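Side-chain contacts in periplasmic binding protein/LacI transcriptional regulator (Burkholderia multivorans, PDB 4YLE), which probably binds a simple sugar in the periplasm and delivers it to an ABC transporter for uptake into the cell: residues L37-L42 / T49-A54; L42-F47 / K73-T78. One frame throughout, in Å; residues are numbered along the deposited sequence.

Interaction 1 (L37-L42 / T49-A54); sequences LVMKSL and TMENGA
Met-39, Glu-51 and Leu-37 give up the most surface here, where the strand that opens the chain's first beta-alpha-beta unit packs against the helix that follows it. Met-39 and Met-50 are both present as selenomethionine. The Met-39 side chain leaves the strand with CG anti to its carbonyl carbon (chi1 -62°) and extends toward the helix before bending at its last torsion. That bend lays the terminal CE against the aliphatic part of Glu-51, 3.7 Å from its CB, with the two side chains crossing at roughly a right angle. Met-50 extends from the helix toward the strand and passes Met-39 in the opposite sense. Its SE lies 3.8 Å from CG of Met-39, and the two selenium atoms, SE of Met-39 and SE of Met-50, are likewise 3.8 Å apart, so the chains overlap along their flanks and do not meet end on. Two residues back along the strand, Leu-37 brings one branch, CD2, to 3.7 Å from CB of Ala-54, one helical turn beyond Met-50.

Strand 37-39 and helix 49-54 run nearly antiparallel, at 171°, with their axes 10.3 Å apart, as in the right-handed crossover of a Rossmann-like lobe. Helix 279-295 closes the same layer, touching Leu-37, Met-50 and Ala-54, while Leu-67 and Thr-69 of the next strand flank it from the sheet.

Glu-51 lends its methylene groups to this apolar layer, and its extended chain carries the carboxylate past Met-39, where OE2 is hydrogen-bonded to Thr-69 OG1. No hydrogen bond links the two segments: strand and helix are joined by undirected van der Waals contact, and the one charged group at its margin is satisfied by the neighbouring strand.

Interaction 2 (L42-F47 / K73-T78); sequences LANEFF and KDETDT
Asn-44 and Glu-75 meet through one short hydrogen bond, from ND2 of Asn-44 to OE2 of Glu-75 at 2.6 Å, with an N-H...O angle of 152°. The donor approaches nearly in line with the C-O bond of the carboxylate, and the amide and carboxylate planes are turned 75° apart. The other oxygen, OE1, lies 4.0 Å from CE2 of Phe-47, obliquely to the ring.

A second shell positions both polar groups. The Asn-44 amide is held at its other end as well: OD1 caps helix 45-60 by accepting from Phe-46 N at 3.0 Å, which fixes the rotation of the amide and leaves ND2 to serve Glu-75 and the unidentified ligand, to which it also donates. One face of the Phe-47 ring is covered by CD2 of Phe-46, 3.5 Å above its centre. Glu-75 bends at chi2 (-82°) to turn its carboxylate toward Asn-44. Its backbone lies in a type I turn from Asp-74 to Asp-77, braced by an Asx turn in which Asp-74 OD1 accepts from Thr-76 N at 3.0 Å, and by the salt bridge from Lys-73 NZ to Asp-74 OD2, 2.8 Å.

The contact thus joins the N-terminus of helix 45-60 to the loop between strand 66-72 and helix 78-90; Asp-77 in that loop is the N-cap of helix 78-90, while Phe-46 packs on helix 279-295.

How the interactions relate
Interactions 1 and 2 lie along the same helix, 45-60, with their centres about 9 Å apart, and share Leu-42 where the chain leaves strand 34-39 for that helix. Between them runs the turn at Lys-40 and Ser-41: CB of Ser-41 packs 3.3 Å from CD of Glu-75, and CE of Lys-40 lies 3.4 Å from CZ of Phe-47. Interaction 1 packs the body of the helix against the sheet, whereas interaction 2 ties its capped start to the loop after strand 66-72, at the ligand. The side chain of Asn-44 is about 3 Å from the unidentified ligand and that of Met-50 about 7 Å.

Interaction 1 (L37-L42 / T49-A54)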
loop_
_atom_site.group_PDB
_atom_site.type_symbol
_atom_site.label_atom_id
_atom_site.label_comp_id
_atom_site.label_asym_id
_atom_site.label_seq_id
_atom_site.Cartn_x
_atom_site.Cartn_y
_atom_site.Cartn_z
ATOM N N LEU A 37 -8.242 12.758 5.845
ATOM C CA LEU A 37 -7.477 11.510 5.532
ATOM C C LEU A 37 -8.104 10.891 4.312
ATOM O O LEU A 37 -9.251 10.451 4.371
ATOM C CB LEU A 37 -7.515 10.520 6.689
ATOM C CG LEU A 37 -6.822 9.172 6.429
ATOM C CD1 LEU A 37 -5.339 9.343 6.186
ATOM C CD2 LEU A 37 -7.031 8.247 7.605
ATOM N N VAL A 38 -7.350 10.856 3.210
ATOM C CA VAL A 38 -7.875 10.397 1.920
ATOM C C VAL A 38 -7.171 9.109 1.535
ATOM O O VAL A 38 -5.978 9.104 1.311
ATOM C CB VAL A 38 -7.683 11.482 0.853
ATOM C CG1 VAL A 38 -8.085 10.980 -0.566
ATOM C CG2 VAL A 38 -8.498 12.720 1.245
HETATM N N MSE A 39 -7.937 8.021 1.493
HETATM C CA MSE A 39 -7.396 6.680 1.363
HETATM C C MSE A 39 -7.755 6.084 0.017
HETATM O O MSE A 39 -8.355 6.732 -0.805
HETATM C CB MSE A 39 -7.930 5.808 2.488
HETATM C CG MSE A 39 -7.492 6.335 3.841
HETATM SE SE MSE A 39 -8.237 5.288 5.322
HETATM C CE MSE A 39 -10.035 6.072 5.249
ATOM N N LYS A 40 -7.360 4.844 -0.192
ATOM C CA LYS A 40 -7.744 4.147 -1.406
ATOM C C LYS A 40 -8.949 3.286 -1.075
ATOM O O LYS A 40 -9.926 3.765 -0.500
ATOM C CB LYS A 40 -6.572 3.341 -1.961
ATOM C CG LYS A 40 -5.414 4.205 -2.485
ATOM C CD LYS A 40 -4.119 3.384 -2.813
ATOM C CE LYS A 40 -3.078 3.520 -1.679
ATOM N NZ LYS A 40 -2.163 2.334 -1.553
ATOM N N SER A 41 -8.896 2.019 -1.430
ATOM C CA SER A 41 -10.109 1.232 -1.450
ATOM C C SER A 41 -10.680 0.866 -0.111
ATOM O O SER A 41 -10.044 0.198 0.715
ATOM C CB SER A 41 -9.864 -0.061 -2.210
ATOM O OG SER A 41 -11.020 -0.852 -2.116
ATOM N N LEU A 42 -11.933 1.253 0.060
ATOM C CA LEU A 42 -12.691 0.929 1.246
ATOM C C LEU A 42 -13.050 -0.551 1.326
ATOM O O LEU A 42 -13.432 -1.050 2.378
ATOM C CB LEU A 42 -13.963 1.787 1.260
ATOM C CG LEU A 42 -13.619 3.270 1.406
ATOM C CD1 LEU A 42 -14.899 4.114 1.348
ATOM C CD2 LEU A 42 -12.809 3.546 2.700
ATOM N N THR A 49 -8.503 -0.811 8.526
ATOM C CA THR A 49 -7.614 -0.819 9.689
ATOM C C THR A 49 -6.968 0.548 9.896
ATOM O O THR A 49 -6.888 1.071 11.013
ATOM C CB THR A 49 -6.531 -1.894 9.513
ATOM O OG1 THR A 49 -7.150 -3.182 9.610
ATOM C CG2 THR A 49 -5.447 -1.781 10.587
HETATM N N MSE A 50 -6.534 1.146 8.801
HETATM C CA MSE A 50 -5.973 2.481 8.832
HETATM C C MSE A 50 -6.993 3.477 9.366
HETATM O O MSE A 50 -6.670 4.268 10.257
HETATM C CB MSE A 50 -5.522 2.924 7.436
HETATM C CG MSE A 50 -4.881 4.274 7.422
HETATM SE SE MSE A 50 -4.425 4.901 5.636
HETATM C CE MSE A 50 -2.885 3.765 5.415
ATOM N N GLU A 51 -8.200 3.447 8.803
ATOM C CA GLU A 51 -9.283 4.356 9.199
ATOM C C GLU A 51 -9.613 4.212 10.671
ATOM O O GLU A 51 -9.743 5.215 11.384
ATOM C CB GLU A 51 -10.531 4.100 8.339
ATOM C CG GLU A 51 -11.596 5.139 8.500
ATOM C CD GLU A 51 -12.841 4.842 7.681
ATOM O OE1 GLU A 51 -13.175 3.653 7.528
ATOM O OE2 GLU A 51 -13.467 5.802 7.190
ATOM N N ASN A 52 -9.702 2.975 11.146
ATOM C CA ASN A 52 -10.032 2.762 12.545
ATOM C C ASN A 52 -8.960 3.379 13.433
ATOM O O ASN A 52 -9.282 4.037 14.421
ATOM C CB ASN A 52 -10.196 1.277 12.859
ATOM C CG ASN A 52 -11.430 0.692 12.220
ATOM O OD1 ASN A 52 -12.415 1.399 11.988
ATOM N ND2 ASN A 52 -11.382 -0.603 11.917
ATOM N N GLY A 53 -7.699 3.185 13.065
ATOM C CA GLY A 53 -6.581 3.758 13.798
ATOM C C GLY A 53 -6.641 5.271 13.896
ATOM O O GLY A 53 -6.443 5.864 14.954
ATOM N N ALA A 54 -6.902 5.903 12.767
ATOM C CA ALA A 54 -7.000 7.353 12.700
ATOM C C ALA A 54 -8.140 7.848 13.575
ATOM O O ALA A 54 -7.994 8.815 14.316
ATOM C CB ALA A 54 -7.221 7.792 11.271
#

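Interaction 2 (L42-F47 / K73-T78)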
loop_
_atom_site.group_PDB
_atom_site.type_symbol
_atom_site.label_atom_id
_atom_site.label_comp_id
_atom_site.label_asym_id
_atom_site.label_seq_id
_atom_site.Cartn_x
_atom_site.Cartn_y
_atom_site.Cartn_z
ATOM N N LEU A 42 -11.933 1.253 0.060
ATOM C CA LEU A 42 -12.691 0.929 1.246
ATOM C C LEU A 42 -13.050 -0.551 1.326
ATOM O O LEU A 42 -13.432 -1.050 2.378
ATOM C CB LEU A 42 -13.963 1.787 1.260
ATOM C CG LEU A 42 -13.619 3.270 1.406
ATOM C CD1 LEU A 42 -14.899 4.114 1.348
ATOM C CD2 LEU A 42 -12.809 3.546 2.700
ATOM N N ALA A 43 -12.907 -1.261 0.222
ATOM C CA ALA A 43 -13.134 -2.691 0.248
ATOM C C ALA A 43 -12.013 -3.367 1.069
ATOM O O ALA A 43 -12.253 -4.347 1.788
ATOM C CB ALA A 43 -13.202 -3.229 -1.166
ATOM N N ASN A 44 -10.823 -2.760 1.024
ATOM C CA ASN A 44 -9.556 -3.385 1.437
ATOM C C ASN A 44 -9.382 -3.234 2.935
ATOM O O ASN A 44 -9.382 -2.096 3.432
ATOM C CB ASN A 44 -8.411 -2.706 0.687
ATOM C CG ASN A 44 -7.048 -3.338 0.942
ATOM O OD1 ASN A 44 -6.867 -4.163 1.840
ATOM N ND2 ASN A 44 -6.081 -2.946 0.120
ATOM N N GLU A 45 -9.289 -4.342 3.669
ATOM C CA GLU A 45 -9.147 -4.213 5.112
ATOM C C GLU A 45 -7.957 -3.366 5.553
ATOM O O GLU A 45 -7.966 -2.797 6.638
ATOM C CB GLU A 45 -9.008 -5.560 5.796
ATOM C CG GLU A 45 -9.431 -5.428 7.269
ATOM C CD GLU A 45 -8.981 -6.563 8.150
ATOM O OE1 GLU A 45 -9.871 -7.365 8.515
ATOM O OE2 GLU A 45 -7.762 -6.626 8.494
ATOM N N PHE A 46 -6.911 -3.335 4.748
ATOM C CA PHE A 46 -5.779 -2.473 5.054
ATOM C C PHE A 46 -6.241 -1.050 5.381
ATOM O O PHE A 46 -5.804 -0.434 6.362
ATOM C CB PHE A 46 -4.818 -2.454 3.879
ATOM C CG PHE A 46 -3.603 -1.582 4.102
ATOM C CD1 PHE A 46 -2.505 -2.047 4.811
ATOM C CD2 PHE A 46 -3.551 -0.304 3.568
ATOM C CE1 PHE A 46 -1.386 -1.235 5.004
ATOM C CE2 PHE A 46 -2.449 0.498 3.734
ATOM C CZ PHE A 46 -1.361 0.044 4.465
ATOM N N PHE A 47 -7.126 -0.504 4.556
ATOM C CA PHE A 47 -7.577 0.857 4.784
ATOM C C PHE A 47 -8.623 0.954 5.851
ATOM O O PHE A 47 -8.716 1.994 6.530
ATOM C CB PHE A 47 -8.028 1.461 3.458
ATOM C CG PHE A 47 -6.880 1.652 2.532
ATOM C CD1 PHE A 47 -5.913 2.599 2.822
ATOM C CD2 PHE A 47 -6.713 0.840 1.435
ATOM C CE1 PHE A 47 -4.810 2.743 1.995
ATOM C CE2 PHE A 47 -5.615 0.980 0.608
ATOM C CZ PHE A 47 -4.656 1.919 0.905
ATOM N N LYS A 73 -14.020 3.513 -4.093
ATOM C CA LYS A 73 -14.840 2.313 -4.181
ATOM C C LYS A 73 -14.062 1.091 -4.605
ATOM O O LYS A 73 -14.567 -0.020 -4.464
ATOM C CB LYS A 73 -15.989 2.527 -5.155
ATOM C CG LYS A 73 -15.527 2.620 -6.598
ATOM C CD LYS A 73 -16.717 2.752 -7.561
ATOM C CE LYS A 73 -16.285 3.313 -8.909
ATOM N NZ LYS A 73 -14.982 2.760 -9.414
ATOM N N ASP A 74 -12.878 1.315 -5.180
ATOM C CA ASP A 74 -11.945 0.240 -5.525
ATOM C C ASP A 74 -10.521 0.812 -5.634
ATOM O O ASP A 74 -10.298 1.999 -5.436
ATOM C CB ASP A 74 -12.375 -0.486 -6.818
ATOM C CG ASP A 74 -12.466 0.437 -8.010
ATOM O OD1 ASP A 74 -11.472 1.136 -8.275
ATOM O OD2 ASP A 74 -13.528 0.456 -8.682
ATOM N N GLU A 75 -9.545 -0.040 -5.917
ATOM C CA GLU A 75 -8.151 0.374 -5.824
ATOM C C GLU A 75 -7.678 1.190 -7.020
ATOM O O GLU A 75 -6.580 1.738 -7.001
ATOM C CB GLU A 75 -7.258 -0.861 -5.667
ATOM C CG GLU A 75 -7.555 -1.659 -4.401
ATOM C CD GLU A 75 -6.886 -1.096 -3.173
ATOM O OE1 GLU A 75 -6.441 0.074 -3.209
ATOM O OE2 GLU A 75 -6.808 -1.830 -2.166
ATOM N N THR A 76 -8.501 1.281 -8.050
ATOM C CA THR A 76 -8.071 1.929 -9.283
ATOM C C THR A 76 -8.900 3.155 -9.599
ATOM O O THR A 76 -8.804 3.688 -10.697
ATOM C CB THR A 76 -8.149 0.966 -10.473
ATOM O OG1 THR A 76 -9.457 0.374 -10.528
ATOM C CG2 THR A 76 -7.109 -0.105 -10.331
ATOM N N ASP A 77 -9.724 3.609 -8.654
ATOM C CA ASP A 77 -10.599 4.744 -8.945
ATOM C C ASP A 77 -9.879 6.043 -8.643
ATOM O O ASP A 77 -10.293 6.822 -7.773
ATOM C CB ASP A 77 -11.919 4.696 -8.165
ATOM C CG ASP A 77 -12.978 5.611 -8.779
ATOM O OD1 ASP A 77 -12.638 6.324 -9.743
ATOM O OD2 ASP A 77 -14.138 5.638 -8.316
ATOM N N THR A 78 -8.804 6.265 -9.387
ATOM C CA THR A 78 -8.043 7.511 -9.332
ATOM C C THR A 78 -8.941 8.733 -9.519
ATOM O O THR A 78 -8.821 9.722 -8.781
ATOM C CB THR A 78 -6.933 7.508 -10.407
ATOM O OG1 THR A 78 -6.060 6.393 -10.173
ATOM C CG2 THR A 78 -6.121 8.781 -10.369
#